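Local structure of beta-lactamase (Chitinophaga pinensis, 6N36) at residues Lys14-Asp19 / Thr34-Met39; Phe71-Ile76 / Gln97-Lys102; Val105-Ala110 / Met154-Gly159; Ser119-Gly124 / Ser195-Tyr200. The protein probably hydrolyses beta-lactam antibiotics as a zinc-dependent metallo-beta-lactamase that binds two zinc ions. All coordinates share one frame; numbering follows the deposited sequence.

Contact 1: residues Lys14-Asp19 / Thr34-Met39; sequences KEWSAD and TYDLGM
The indole of Trp-16 is met on one face by Leu-37, whose CD2 rides 3.7 Å above the ring plane near the rim, 17° off the normal of the five-membered ring: a CH-pi contact. At the indole edge stands Asp-36, its carboxylate turned 11° from the ring plane and running beside it in the same direction. Water 2 lies in that plane too, accepting from Trp-16 NE1 (2.9 Å) and donating to Asp-36 OD2. The Tyr-35 ring has Glu-15 OE1 in plane at its edge, the carboxylate and ring planes being 66° apart. The two carboxylates come near each other, Glu-15 OE1 and Asp-36 OD1 at 4.3 Å, and water 1 donates to both, probably easing the repulsion.

Backbone bonds tie the short, weakly bonded helical turn at 14-17 and the residues after it to the loop: Asp-36 N to Glu-15 O (3.0 Å) and Tyr-35 N to Ala-18 O (2.9 Å). Thr-34 OG1, set between the backbone N and the carbonyl carbon, donates to Trp-16 O (2.7 Å) from well above the carbonyl plane and accepts from Leu-37 N (3.0 Å), an ST motif that pins the loop's own curve. Asp-36 OD2 is hydrogen-bonded to ND1 of the zinc ligand His-226, consistent with a second-shell residue that helps orient that ligand. His-233 stacks on Tyr-35, and Tyr-11 packs edge-to-face with Trp-16. The loop joins strand 29-31 to strand 40-42, with helix 58-69 touching Thr-34 through Leu-61 and helix 86-89 touching Trp-16 and Leu-37 through Asp-87.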
loop_
_atom_site.group_PDB
_atom_site.type_symbol
_atom_site.label_atom_id
_atom_site.label_comp_id
_atom_site.label_asym_id
_atom_site.label_seq_id
_atom_site.Cartn_x
_atom_site.Cartn_y
_atom_site.Cartn_z
ATOM N N LYS A 14 0.368 18.487 -0.197
ATOM C CA LYS A 14 -0.685 18.883 -1.170
ATOM C C LYS A 14 -0.889 17.760 -2.204
ATOM O O LYS A 14 -2.062 17.543 -2.661
ATOM C CB LYS A 14 -0.312 20.218 -1.814
ATOM C CG LYS A 14 0.808 20.120 -2.843
ATOM C CD LYS A 14 1.145 21.472 -3.533
ATOM C CE LYS A 14 2.514 21.959 -3.115
ATOM N NZ LYS A 14 3.588 20.969 -3.384
ATOM N N GLU A 15 0.170 17.017 -2.571
ATOM C CA GLU A 15 0.033 15.956 -3.606
ATOM C C GLU A 15 -0.732 14.742 -3.044
ATOM O O GLU A 15 -1.279 13.910 -3.841
ATOM C CB GLU A 15 1.414 15.552 -4.109
ATOM C CG GLU A 15 2.107 16.676 -4.863
ATOM C CD GLU A 15 3.374 16.265 -5.599
ATOM O OE1 GLU A 15 3.847 15.122 -5.376
ATOM O OE2 GLU A 15 3.880 17.080 -6.418
ATOM N N TRP A 16 -0.827 14.625 -1.720
ATOM C CA TRP A 16 -1.573 13.481 -1.109
ATOM C C TRP A 16 -3.069 13.623 -1.382
ATOM O O TRP A 16 -3.774 12.608 -1.467
ATOM C CB TRP A 16 -1.327 13.408 0.400
ATOM C CG TRP A 16 0.031 12.925 0.771
ATOM C CD1 TRP A 16 1.065 12.618 -0.060
ATOM C CD2 TRP A 16 0.511 12.775 2.111
ATOM N NE1 TRP A 16 2.170 12.287 0.684
ATOM C CE2 TRP A 16 1.841 12.321 2.013
ATOM C CE3 TRP A 16 -0.056 12.991 3.372
ATOM C CZ2 TRP A 16 2.615 12.111 3.161
ATOM C CZ3 TRP A 16 0.696 12.747 4.497
ATOM C CH2 TRP A 16 2.024 12.339 4.378
ATOM N N SER A 17 -3.551 14.849 -1.413
ATOM C CA SER A 17 -4.999 15.165 -1.487
ATOM C C SER A 17 -5.378 15.586 -2.915
ATOM O O SER A 17 -6.585 15.705 -3.182
ATOM C CB SER A 17 -5.341 16.222 -0.454
ATOM O OG SER A 17 -5.365 15.625 0.841
ATOM N N ALA A 18 -4.391 15.837 -3.781
ATOM C CA ALA A 18 -4.608 16.354 -5.160
ATOM C C ALA A 18 -5.346 15.291 -5.984
ATOM O O ALA A 18 -4.941 14.127 -5.994
ATOM C CB ALA A 18 -3.316 16.729 -5.836
ATOM N N ASP A 19 -6.358 15.698 -6.721
ATOM C CA ASP A 19 -7.141 14.744 -7.532
ATOM C C ASP A 19 -6.274 14.235 -8.678
ATOM O O ASP A 19 -5.288 14.877 -9.096
ATOM C CB ASP A 19 -8.446 15.378 -8.003
ATOM C CG ASP A 19 -9.538 14.402 -8.386
ATOM O OD1 ASP A 19 -9.344 13.157 -8.255
ATOM O OD2 ASP A 19 -10.559 14.886 -8.845
ATOM N N THR A 34 -4.757 9.283 -5.442
ATOM C CA THR A 34 -4.542 10.724 -5.668
ATOM C C THR A 34 -3.273 10.929 -6.497
ATOM O O THR A 34 -2.669 9.971 -7.010
ATOM C CB THR A 34 -4.509 11.441 -4.322
ATOM O OG1 THR A 34 -3.414 10.921 -3.569
ATOM C CG2 THR A 34 -5.807 11.319 -3.571
ATOM N N TYR A 35 -2.885 12.192 -6.689
ATOM C CA TYR A 35 -1.641 12.454 -7.453
ATOM C C TYR A 35 -0.493 11.640 -6.844
ATOM O O TYR A 35 0.304 11.133 -7.611
ATOM C CB TYR A 35 -1.354 13.958 -7.522
ATOM C CG TYR A 35 -0.227 14.319 -8.460
ATOM C CD1 TYR A 35 -0.472 14.519 -9.808
ATOM C CD2 TYR A 35 1.060 14.480 -8.000
ATOM C CE1 TYR A 35 0.559 14.827 -10.692
ATOM C CE2 TYR A 35 2.105 14.757 -8.864
ATOM C CZ TYR A 35 1.844 14.934 -10.211
ATOM O OH TYR A 35 2.862 15.210 -11.084
ATOM N N ASP A 36 -0.348 11.604 -5.516
ATOM C CA ASP A 36 0.799 10.944 -4.871
ATOM C C ASP A 36 0.387 9.604 -4.276
ATOM O O ASP A 36 1.257 8.682 -4.217
ATOM C CB ASP A 36 1.480 11.816 -3.823
ATOM C CG ASP A 36 2.778 11.184 -3.379
ATOM O OD1 ASP A 36 3.639 10.941 -4.274
ATOM O OD2 ASP A 36 2.913 10.907 -2.176
ATOM N N LEU A 37 -0.791 9.494 -3.685
ATOM C CA LEU A 37 -1.083 8.279 -2.853
ATOM C C LEU A 37 -1.776 7.211 -3.682
ATOM O O LEU A 37 -2.903 7.390 -4.191
ATOM C CB LEU A 37 -1.945 8.660 -1.650
ATOM C CG LEU A 37 -1.315 9.588 -0.642
ATOM C CD1 LEU A 37 -2.268 9.838 0.495
ATOM C CD2 LEU A 37 0.010 9.031 -0.136
ATOM N N GLY A 38 -1.127 6.055 -3.718
ATOM C CA GLY A 38 -1.558 4.902 -4.499
ATOM C C GLY A 38 -2.667 4.163 -3.755
ATOM O O GLY A 38 -2.490 3.768 -2.606
ATOM N N MET A 39 -3.792 3.973 -4.426
ATOM C CA MET A 39 -4.993 3.261 -3.937
ATOM C C MET A 39 -5.399 2.423 -5.119
ATOM O O MET A 39 -5.478 2.958 -6.220
ATOM C CB MET A 39 -6.137 4.172 -3.532
ATOM C CG MET A 39 -5.707 5.165 -2.494
ATOM S SD MET A 39 -6.930 6.431 -2.174
ATOM C CE MET A 39 -5.800 7.812 -1.903
HETATM O O HOH W 1 3.878 12.680 -6.475
HETATM O O HOH W 2 4.966 11.822 -0.113
#

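Contact 2: residues Phe71-Ile76 / Gln97-Lys102; sequences FKFKDI and QQTHAK
Thr-99 sets its methyl CG2 over one face of the Phe-73 ring, 4.0 Å from the centroid and 14° off the normal, a CH-pi contact shifted toward the rim; the two side chains cross at about a right angle. Gln-98 comes to the same ring obliquely: its OE1 lies 3.3 Å from Phe-73 CE2, with amide and ring planes 58° apart. Nearer the sheet, Ile-76 CG2 rests on Ala-101 CB at 4.0 Å. Lys-74 adds a lesser touch, its aliphatic CG passing the carbonyl oxygen of Gln-98.

What positions these groups is a second layer. Phe-73 holds CG anti to its backbone N (chi1 -178°), and the ring is backed by Ile-62 and Lys-63 of helix 58-69. Thr-99 turns OG1 away from the ring to accept from Ala-101 N (3.1 Å), an ST turn, and bonds Val-95 O one helical turn back, which together should hold the methyl turned to the ring. The amide NE2 of Gln-98 is engaged by Asp-59. His-100, with positive phi, ends helix 92-99 and lets the chain swing into strand 102-106. The whole belongs to a beta-alpha-beta crossover, in which parallel strands 76-80 and 102-106 lie side by side.

Polar groups of the two segments are linked through water. Thr-99 O accepts from water 3 (2.6 Å), which also donates to Lys-74 O, and from water 5, which also donates to Ile-76 O (2.7 Å). With no direct hydrogen bond between the segments, the direct contact is mainly apolar, methyl against ring and methyl against methyl, while these two waters bridge backbone carbonyls, Lys-74 O being shared with Arg-77.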
loop_
_atom_site.group_PDB
_atom_site.type_symbol
_atom_site.label_atom_id
_atom_site.label_comp_id
_atom_site.label_asym_id
_atom_site.label_seq_id
_atom_site.Cartn_x
_atom_site.Cartn_y
_atom_site.Cartn_z
ATOM N N PHE A 71 -17.935 1.543 -11.304
ATOM C CA PHE A 71 -18.069 0.553 -10.212
ATOM C C PHE A 71 -18.715 1.215 -8.996
ATOM O O PHE A 71 -18.601 2.473 -8.806
ATOM C CB PHE A 71 -16.717 -0.017 -9.815
ATOM C CG PHE A 71 -15.982 -0.655 -10.969
ATOM C CD1 PHE A 71 -16.480 -1.838 -11.503
ATOM C CD2 PHE A 71 -14.850 -0.092 -11.522
ATOM C CE1 PHE A 71 -15.842 -2.457 -12.568
ATOM C CE2 PHE A 71 -14.223 -0.695 -12.608
ATOM C CZ PHE A 71 -14.721 -1.880 -13.109
ATOM N N LYS A 72 -19.376 0.408 -8.202
ATOM C CA LYS A 72 -20.047 0.855 -6.967
ATOM C C LYS A 72 -19.133 0.645 -5.764
ATOM O O LYS A 72 -18.685 -0.472 -5.501
ATOM C CB LYS A 72 -21.375 0.128 -6.760
ATOM C CG LYS A 72 -22.506 0.618 -7.644
ATOM C CD LYS A 72 -23.909 0.346 -7.101
ATOM C CE LYS A 72 -24.012 -0.841 -6.172
ATOM N NZ LYS A 72 -25.232 -1.639 -6.456
ATOM N N PHE A 73 -18.874 1.718 -5.063
ATOM C CA PHE A 73 -18.108 1.699 -3.794
ATOM C C PHE A 73 -18.610 0.605 -2.852
ATOM O O PHE A 73 -17.840 -0.084 -2.222
ATOM C CB PHE A 73 -18.292 3.072 -3.180
ATOM C CG PHE A 73 -17.584 3.369 -1.888
ATOM C CD1 PHE A 73 -16.211 3.407 -1.805
ATOM C CD2 PHE A 73 -18.319 3.714 -0.786
ATOM C CE1 PHE A 73 -15.568 3.735 -0.623
ATOM C CE2 PHE A 73 -17.685 4.080 0.393
ATOM C CZ PHE A 73 -16.314 4.126 0.450
ATOM N N LYS A 74 -19.930 0.453 -2.723
ATOM C CA LYS A 74 -20.492 -0.493 -1.747
ATOM C C LYS A 74 -20.252 -1.942 -2.176
ATOM O O LYS A 74 -20.535 -2.842 -1.378
ATOM C CB LYS A 74 -21.952 -0.134 -1.437
ATOM C CG LYS A 74 -22.066 1.089 -0.524
ATOM C CD LYS A 74 -23.507 1.595 -0.268
ATOM C CE LYS A 74 -23.501 3.066 0.130
ATOM N NZ LYS A 74 -24.808 3.572 0.642
ATOM N N ASP A 75 -19.649 -2.187 -3.341
ATOM C CA ASP A 75 -19.277 -3.563 -3.795
ATOM C C ASP A 75 -17.858 -3.923 -3.360
ATOM O O ASP A 75 -17.460 -5.048 -3.590
ATOM C CB ASP A 75 -19.447 -3.685 -5.300
ATOM C CG ASP A 75 -20.887 -3.759 -5.752
ATOM O OD1 ASP A 75 -21.726 -4.234 -4.916
ATOM O OD2 ASP A 75 -21.157 -3.357 -6.885
ATOM N N ILE A 76 -17.132 -3.040 -2.671
ATOM C CA ILE A 76 -15.837 -3.422 -2.028
ATOM C C ILE A 76 -16.136 -4.432 -0.928
ATOM O O ILE A 76 -17.009 -4.146 -0.062
ATOM C CB ILE A 76 -15.115 -2.215 -1.485
ATOM C CG1 ILE A 76 -14.734 -1.272 -2.610
ATOM C CG2 ILE A 76 -13.920 -2.652 -0.613
ATOM C CD1 ILE A 76 -14.258 0.064 -2.072
ATOM N N GLN A 97 -16.911 1.305 7.588
ATOM C CA GLN A 97 -18.254 1.670 8.112
ATOM C C GLN A 97 -19.250 1.749 6.950
ATOM O O GLN A 97 -20.409 1.285 7.139
ATOM C CB GLN A 97 -18.224 3.000 8.850
ATOM C CG GLN A 97 -19.576 3.280 9.487
ATOM C CD GLN A 97 -19.661 4.669 10.043
ATOM O OE1 GLN A 97 -18.755 5.492 9.869
ATOM N NE2 GLN A 97 -20.776 4.930 10.709
ATOM N N GLN A 98 -18.851 2.329 5.817
ATOM C CA GLN A 98 -19.757 2.603 4.679
ATOM C C GLN A 98 -20.020 1.361 3.854
ATOM O O GLN A 98 -21.062 1.402 3.140
ATOM C CB GLN A 98 -19.203 3.739 3.820
ATOM C CG GLN A 98 -19.245 5.052 4.545
ATOM C CD GLN A 98 -18.583 6.134 3.731
ATOM O OE1 GLN A 98 -18.883 6.299 2.552
ATOM N NE2 GLN A 98 -17.694 6.893 4.373
ATOM N N THR A 99 -19.111 0.372 3.819
ATOM C CA THR A 99 -19.166 -0.770 2.879
ATOM C C THR A 99 -19.430 -2.076 3.630
ATOM O O THR A 99 -19.856 -2.993 2.983
ATOM C CB THR A 99 -17.867 -0.924 2.070
ATOM O OG1 THR A 99 -16.835 -1.167 3.024
ATOM C CG2 THR A 99 -17.500 0.279 1.227
ATOM N N HIS A 100 -19.120 -2.165 4.919
ATOM C CA HIS A 100 -19.066 -3.433 5.685
ATOM C C HIS A 100 -18.116 -4.433 5.012
ATOM O O HIS A 100 -18.207 -5.638 5.222
ATOM C CB HIS A 100 -20.523 -3.904 5.958
ATOM C CG HIS A 100 -21.134 -3.183 7.123
ATOM N ND1 HIS A 100 -22.292 -3.606 7.741
ATOM C CD2 HIS A 100 -20.739 -2.061 7.794
ATOM C CE1 HIS A 100 -22.589 -2.782 8.732
ATOM N NE2 HIS A 100 -21.652 -1.821 8.784
ATOM N N ALA A 101 -17.069 -3.952 4.347
ATOM C CA ALA A 101 -15.997 -4.831 3.847
ATOM C C ALA A 101 -15.201 -5.421 5.012
ATOM O O ALA A 101 -15.235 -4.835 6.147
ATOM C CB ALA A 101 -15.120 -4.031 2.916
ATOM N N LYS A 102 -14.556 -6.560 4.758
ATOM C CA LYS A 102 -13.689 -7.229 5.747
ATOM C C LYS A 102 -12.312 -6.579 5.712
ATOM O O LYS A 102 -11.728 -6.490 4.643
ATOM C CB LYS A 102 -13.549 -8.721 5.437
ATOM C CG LYS A 102 -14.843 -9.521 5.536
ATOM C CD LYS A 102 -14.512 -10.987 5.360
ATOM C CE LYS A 102 -15.664 -11.888 4.982
ATOM N NZ LYS A 102 -15.154 -13.098 4.283
HETATM O O HOH W 3 -21.668 -2.717 1.119
HETATM O O HOH W 4 -22.728 3.888 3.261
HETATM O O HOH W 5 -18.799 -5.271 1.667
#

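Contact 3: residues Val105-Ala110 / Met154-Gly159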
loop_
_atom_site.group_PDB
_atom_site.type_symbol
_atom_site.label_atom_id
_atom_site.label_comp_id
_atom_site.label_asym_id
_atom_site.label_seq_id
_atom_site.Cartn_x
_atom_site.Cartn_y
_atom_site.Cartn_z
ATOM N N VAL A 105 -5.465 -7.741 7.612
ATOM C CA VAL A 105 -4.234 -6.999 8.003
ATOM C C VAL A 105 -3.180 -7.986 8.488
ATOM O O VAL A 105 -3.520 -8.970 9.188
ATOM C CB VAL A 105 -4.493 -5.885 9.019
ATOM C CG1 VAL A 105 -4.973 -6.419 10.349
ATOM C CG2 VAL A 105 -3.269 -4.989 9.189
ATOM N N ASN A 106 -1.964 -7.766 8.048
ATOM C CA ASN A 106 -0.749 -8.386 8.602
ATOM C C ASN A 106 -0.853 -8.414 10.125
ATOM O O ASN A 106 -1.082 -7.412 10.738
ATOM C CB ASN A 106 0.484 -7.619 8.126
ATOM C CG ASN A 106 1.810 -8.297 8.383
ATOM O OD1 ASN A 106 1.934 -9.085 9.320
ATOM N ND2 ASN A 106 2.814 -7.885 7.648
ATOM N N GLU A 107 -0.719 -9.587 10.713
ATOM C CA GLU A 107 -0.755 -9.769 12.182
ATOM C C GLU A 107 0.166 -8.747 12.851
ATOM O O GLU A 107 -0.190 -8.281 13.915
ATOM C CB GLU A 107 -0.329 -11.190 12.576
ATOM C CG GLU A 107 0.894 -11.689 11.822
ATOM C CD GLU A 107 1.712 -12.800 12.452
ATOM O OE1 GLU A 107 2.905 -12.940 12.066
ATOM O OE2 GLU A 107 1.158 -13.545 13.286
ATOM N N LYS A 108 1.290 -8.422 12.206
ATOM C CA LYS A 108 2.329 -7.566 12.821
ATOM C C LYS A 108 1.889 -6.088 12.849
ATOM O O LYS A 108 2.516 -5.334 13.578
ATOM C CB LYS A 108 3.661 -7.765 12.097
ATOM C CG LYS A 108 4.235 -9.177 12.193
ATOM C CD LYS A 108 5.467 -9.385 11.329
ATOM C CE LYS A 108 6.706 -8.689 11.860
ATOM N NZ LYS A 108 7.307 -9.428 13.014
ATOM N N ASP A 109 0.872 -5.698 12.046
ATOM C CA ASP A 109 0.340 -4.296 12.086
ATOM C C ASP A 109 -1.056 -4.258 12.721
ATOM O O ASP A 109 -1.645 -3.171 12.816
ATOM C CB ASP A 109 0.305 -3.612 10.711
ATOM C CG ASP A 109 1.493 -2.690 10.378
ATOM O OD1 ASP A 109 2.401 -2.525 11.260
ATOM O OD2 ASP A 109 1.500 -2.133 9.244
ATOM N N ALA A 110 -1.610 -5.384 13.157
ATOM C CA ALA A 110 -3.005 -5.395 13.648
ATOM C C ALA A 110 -3.185 -4.484 14.865
ATOM O O ALA A 110 -4.177 -3.728 14.936
ATOM C CB ALA A 110 -3.421 -6.805 13.956
ATOM N N MET A 154 0.080 -12.142 0.097
ATOM C CA MET A 154 0.736 -11.110 0.953
ATOM C C MET A 154 2.170 -11.566 1.256
ATOM O O MET A 154 2.357 -12.787 1.563
ATOM C CB MET A 154 -0.027 -10.875 2.252
ATOM C CG MET A 154 0.569 -9.722 3.040
ATOM S SD MET A 154 1.922 -10.305 4.181
ATOM C CE MET A 154 0.932 -10.688 5.597
ATOM N N ARG A 155 3.161 -10.693 1.081
ATOM C CA ARG A 155 4.528 -10.995 1.527
ATOM C C ARG A 155 4.914 -9.990 2.599
ATOM O O ARG A 155 4.755 -8.785 2.352
ATOM C CB ARG A 155 5.544 -11.017 0.389
ATOM C CG ARG A 155 5.287 -12.055 -0.695
ATOM C CD ARG A 155 5.294 -13.474 -0.196
ATOM N NE ARG A 155 6.397 -13.834 0.672
ATOM C CZ ARG A 155 7.547 -14.385 0.274
ATOM N NH1 ARG A 155 7.792 -14.585 -1.013
ATOM N NH2 ARG A 155 8.484 -14.620 1.176
ATOM N N GLN A 156 5.410 -10.461 3.739
ATOM C CA GLN A 156 5.814 -9.570 4.843
ATOM C C GLN A 156 7.126 -8.879 4.474
ATOM O O GLN A 156 8.137 -9.561 4.227
ATOM C CB GLN A 156 5.909 -10.285 6.193
ATOM C CG GLN A 156 4.579 -10.817 6.699
ATOM C CD GLN A 156 4.782 -11.539 8.014
ATOM O OE1 GLN A 156 5.789 -12.249 8.177
ATOM N NE2 GLN A 156 3.834 -11.410 8.934
ATOM N N HIS A 157 7.102 -7.550 4.484
ATOM C CA HIS A 157 8.233 -6.672 4.125
ATOM C C HIS A 157 8.429 -5.686 5.264
ATOM O O HIS A 157 8.267 -4.497 5.074
ATOM C CB HIS A 157 8.014 -6.078 2.741
ATOM C CG HIS A 157 8.127 -7.082 1.674
ATOM N ND1 HIS A 157 7.496 -6.940 0.459
ATOM C CD2 HIS A 157 8.840 -8.247 1.610
ATOM C CE1 HIS A 157 7.740 -8.000 -0.268
ATOM N NE2 HIS A 157 8.547 -8.841 0.389
ATOM N N PRO A 158 8.748 -6.173 6.477
ATOM C CA PRO A 158 8.737 -5.328 7.662
ATOM C C PRO A 158 9.855 -4.273 7.638
ATOM O O PRO A 158 10.858 -4.379 6.884
ATOM C CB PRO A 158 8.961 -6.272 8.794
ATOM C CG PRO A 158 9.740 -7.402 8.163
ATOM C CD PRO A 158 9.058 -7.582 6.810
ATOM N N GLY A 159 9.669 -3.265 8.484
ATOM C CA GLY A 159 10.668 -2.231 8.767
ATOM C C GLY A 159 10.001 -0.870 8.783
ATOM O O GLY A 159 9.909 -0.247 9.854
#
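Asn-106 and Gln-156 join amide to amide where the two sheets of the metallo-beta-lactamase alpha-beta/beta-alpha sandwich face each other, and an Asx turn shapes one side of the meeting. Strand 102-106 belongs to the larger sheet, strand 150-156 to the smaller, and each passes into a loop here.

Hydrogen bonding centres on Asn-106 OD1. It accepts from Gln-156 NE2 at 3.0 Å across the contact, with an N-H...O angle of 147°, and from Lys-108 N, also at 3.0 Å, which closes the turn. This double grip, together with a weak bond from ND2 to Gly-163 O, should hold the Asn-106 amide in one rotation. The two amide planes differ by 22° although the side chains cross at about a right angle.

Packing contacts lie beside this bond. Met-154, with SD and then CE each turned out of the extended line (chi2 and chi3 both -89°), brings CE to 3.8 Å from Asn-106 CG. In the modelled conformers Lys-108 and Glu-107 also lie near Gln-156 NE2, a less certain contact.

Past Gln-156 the chain runs by Pro-158 and Gly-159 to the zinc ligand His-160, while Asp-109 OD2 bonds Ala-84 N, so one loop runs to a zinc ligand and the other is tied to the loop that carries two more. At Asn-106 OD1 itself, Gln-156 NE2 and Lys-108 N arrive from opposite faces of the amide plane.

Contact 4: residues Ser119-Gly124 / Ser195-Tyr200; sequences SDYVMG and SGMPLY
Tyr-200 drives its ring edge into the middle of the Tyr-121 face, and Val-122, the very next residue to Tyr-121, covers the opposite face. The T-shaped pair has planes 77° apart and centroids separated by 4.8 Å, with Tyr-200 CD2 standing 3.4 Å above the plane over the ring centre. Tyr-200 CB adds an off-centre CH-pi contact on the same face. On the reverse side Val-122 CG2 sits 3.6 Å above the plane toward the rim. Tyr-121 has CG set between its backbone N and carbonyl carbon (chi1 75°).

Met-197 meets the ring at its edge: CG is 3.9 Å from Tyr-121 CD2, and the chain then bends so that CE comes 3.7 Å from Tyr-121 O. Leu-199 CB packs on Tyr-121 CB at 4.0 Å, and its CD1 reaches toward the carbonyls of Ser-119 and Asp-120. Both loops carry their own turns. Residues 197-200 form a type I beta turn, and Asp-120 OD1 takes Val-122 N and Met-123 N (2.9 Å) from opposite faces of the carboxylate, an Asx turn and motif.

Water 6 links the loops, donating to Tyr-121 O (2.8 Å) and accepting from Leu-199 N. Both phenol hydroxyls bond beyond the contact, Tyr-121 OH to Gly-159 O and Tyr-200 OH to Asp-206. The pair's direct adhesion is therefore aromatic and apolar, whereas its polar ends anchor it to helix 203-215 and to the loop leading to a zinc ligand.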
loop_
_atom_site.group_PDB
_atom_site.type_symbol
_atom_site.label_atom_id
_atom_site.label_comp_id
_atom_site.label_asym_id
_atom_site.label_seq_id
_atom_site.Cartn_x
_atom_site.Cartn_y
_atom_site.Cartn_z
ATOM N N SER A 119 0.585 3.486 18.983
ATOM C CA SER A 119 1.770 2.622 19.265
ATOM C C SER A 119 2.855 2.733 18.184
ATOM O O SER A 119 3.806 1.955 18.251
ATOM C CB SER A 119 1.347 1.201 19.473
ATOM O OG SER A 119 0.622 0.661 18.382
ATOM N N ASP A 120 2.779 3.714 17.270
ATOM C CA ASP A 120 3.762 3.805 16.172
ATOM C C ASP A 120 5.174 3.997 16.727
ATOM O O ASP A 120 5.407 4.863 17.597
ATOM C CB ASP A 120 3.411 4.938 15.227
ATOM C CG ASP A 120 4.243 4.884 13.960
ATOM O OD1 ASP A 120 5.391 5.414 13.959
ATOM O OD2 ASP A 120 3.774 4.214 13.012
ATOM N N TYR A 121 6.145 3.231 16.243
ATOM C CA TYR A 121 7.489 3.247 16.868
ATOM C C TYR A 121 8.232 4.547 16.638
ATOM O O TYR A 121 9.191 4.822 17.384
ATOM C CB TYR A 121 8.328 2.053 16.417
ATOM C CG TYR A 121 8.905 2.094 15.023
ATOM C CD1 TYR A 121 8.207 1.667 13.912
ATOM C CD2 TYR A 121 10.223 2.470 14.823
ATOM C CE1 TYR A 121 8.795 1.616 12.646
ATOM C CE2 TYR A 121 10.818 2.438 13.579
ATOM C CZ TYR A 121 10.111 2.003 12.466
ATOM O OH TYR A 121 10.746 1.939 11.242
ATOM N N VAL A 122 7.802 5.383 15.694
ATOM C CA VAL A 122 8.425 6.711 15.436
ATOM C C VAL A 122 7.444 7.775 15.923
ATOM O O VAL A 122 7.837 8.610 16.751
ATOM C CB VAL A 122 8.793 6.916 13.955
ATOM C CG1 VAL A 122 9.316 8.348 13.666
ATOM C CG2 VAL A 122 9.760 5.891 13.427
ATOM N N MET A 123 6.186 7.689 15.508
ATOM C CA MET A 123 5.229 8.819 15.605
ATOM C C MET A 123 4.257 8.615 16.751
ATOM O O MET A 123 3.332 9.470 16.853
ATOM C CB MET A 123 4.441 8.956 14.282
ATOM C CG MET A 123 5.324 9.325 13.117
ATOM S SD MET A 123 4.434 9.382 11.546
ATOM C CE MET A 123 4.171 7.639 11.258
ATOM N N GLY A 124 4.418 7.584 17.597
ATOM C CA GLY A 124 3.436 7.182 18.629
ATOM C C GLY A 124 3.516 8.002 19.944
ATOM O O GLY A 124 4.363 8.938 20.035
ATOM N N SER A 195 19.997 0.086 14.786
ATOM C CA SER A 195 20.464 -0.849 15.821
ATOM C C SER A 195 19.293 -1.285 16.725
ATOM O O SER A 195 19.437 -2.272 17.480
ATOM C CB SER A 195 21.603 -0.239 16.639
ATOM O OG SER A 195 21.204 1.001 17.219
ATOM N N GLY A 196 18.166 -0.600 16.671
ATOM C CA GLY A 196 17.022 -0.956 17.518
ATOM C C GLY A 196 16.302 0.273 17.987
ATOM O O GLY A 196 16.961 1.186 18.475
ATOM N N MET A 197 14.979 0.257 17.889
ATOM C CA MET A 197 14.156 1.353 18.410
ATOM C C MET A 197 13.424 0.854 19.643
ATOM O O MET A 197 13.107 -0.347 19.772
ATOM C CB MET A 197 13.158 1.840 17.376
ATOM C CG MET A 197 13.838 2.615 16.272
ATOM S SD MET A 197 14.306 4.237 16.800
ATOM C CE MET A 197 12.758 5.120 16.620
ATOM N N PRO A 198 13.216 1.719 20.629
ATOM C CA PRO A 198 12.591 1.265 21.883
ATOM C C PRO A 198 11.261 0.511 21.711
ATOM O O PRO A 198 11.020 -0.462 22.428
ATOM C CB PRO A 198 12.418 2.594 22.627
ATOM C CG PRO A 198 13.635 3.352 22.216
ATOM C CD PRO A 198 13.687 3.133 20.725
ATOM N N LEU A 199 10.370 0.960 20.825
ATOM C CA LEU A 199 9.104 0.246 20.566
ATOM C C LEU A 199 9.219 -0.721 19.375
ATOM O O LEU A 199 8.197 -1.331 18.995
ATOM C CB LEU A 199 8.014 1.278 20.326
ATOM C CG LEU A 199 7.693 2.188 21.500
ATOM C CD1 LEU A 199 6.476 3.032 21.152
ATOM C CD2 LEU A 199 7.439 1.421 22.784
ATOM N N TYR A 200 10.428 -0.906 18.807
ATOM C CA TYR A 200 10.681 -1.858 17.696
ATOM C C TYR A 200 12.121 -2.328 17.680
ATOM O O TYR A 200 12.952 -1.916 16.855
ATOM C CB TYR A 200 10.237 -1.188 16.415
ATOM C CG TYR A 200 10.160 -2.028 15.178
ATOM C CD1 TYR A 200 10.238 -3.418 15.185
ATOM C CD2 TYR A 200 10.042 -1.416 13.956
ATOM C CE1 TYR A 200 10.175 -4.131 13.994
ATOM C CE2 TYR A 200 9.920 -2.109 12.782
ATOM C CZ TYR A 200 10.001 -3.492 12.795
ATOM O OH TYR A 200 9.880 -4.195 11.608
HETATM O O HOH W 6 10.673 3.509 19.314
#

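Overall arrangement
Three of the four contacts lie around the dinuclear zinc site. Contact 1 approaches most closely, the Leu-37 side chain being about 5 Å from a zinc ion, and in contact 4 the Asp-120 side chain is about 7 Å from one. In contact 3 the side chain of Asn-106 stands farther back, about 13 Å away. Contacts 3 and 4 alternate along the chain and touch: Pro-158 CB packs 3.6 Å from Tyr-200 OH, so the loop before His-160 touches the outer tyrosine pair. Contact 2 is peripheral, its centre 33 Å from that of contact 4, yet its second segment runs into strand 102-106, which delivers the chain to contact 3.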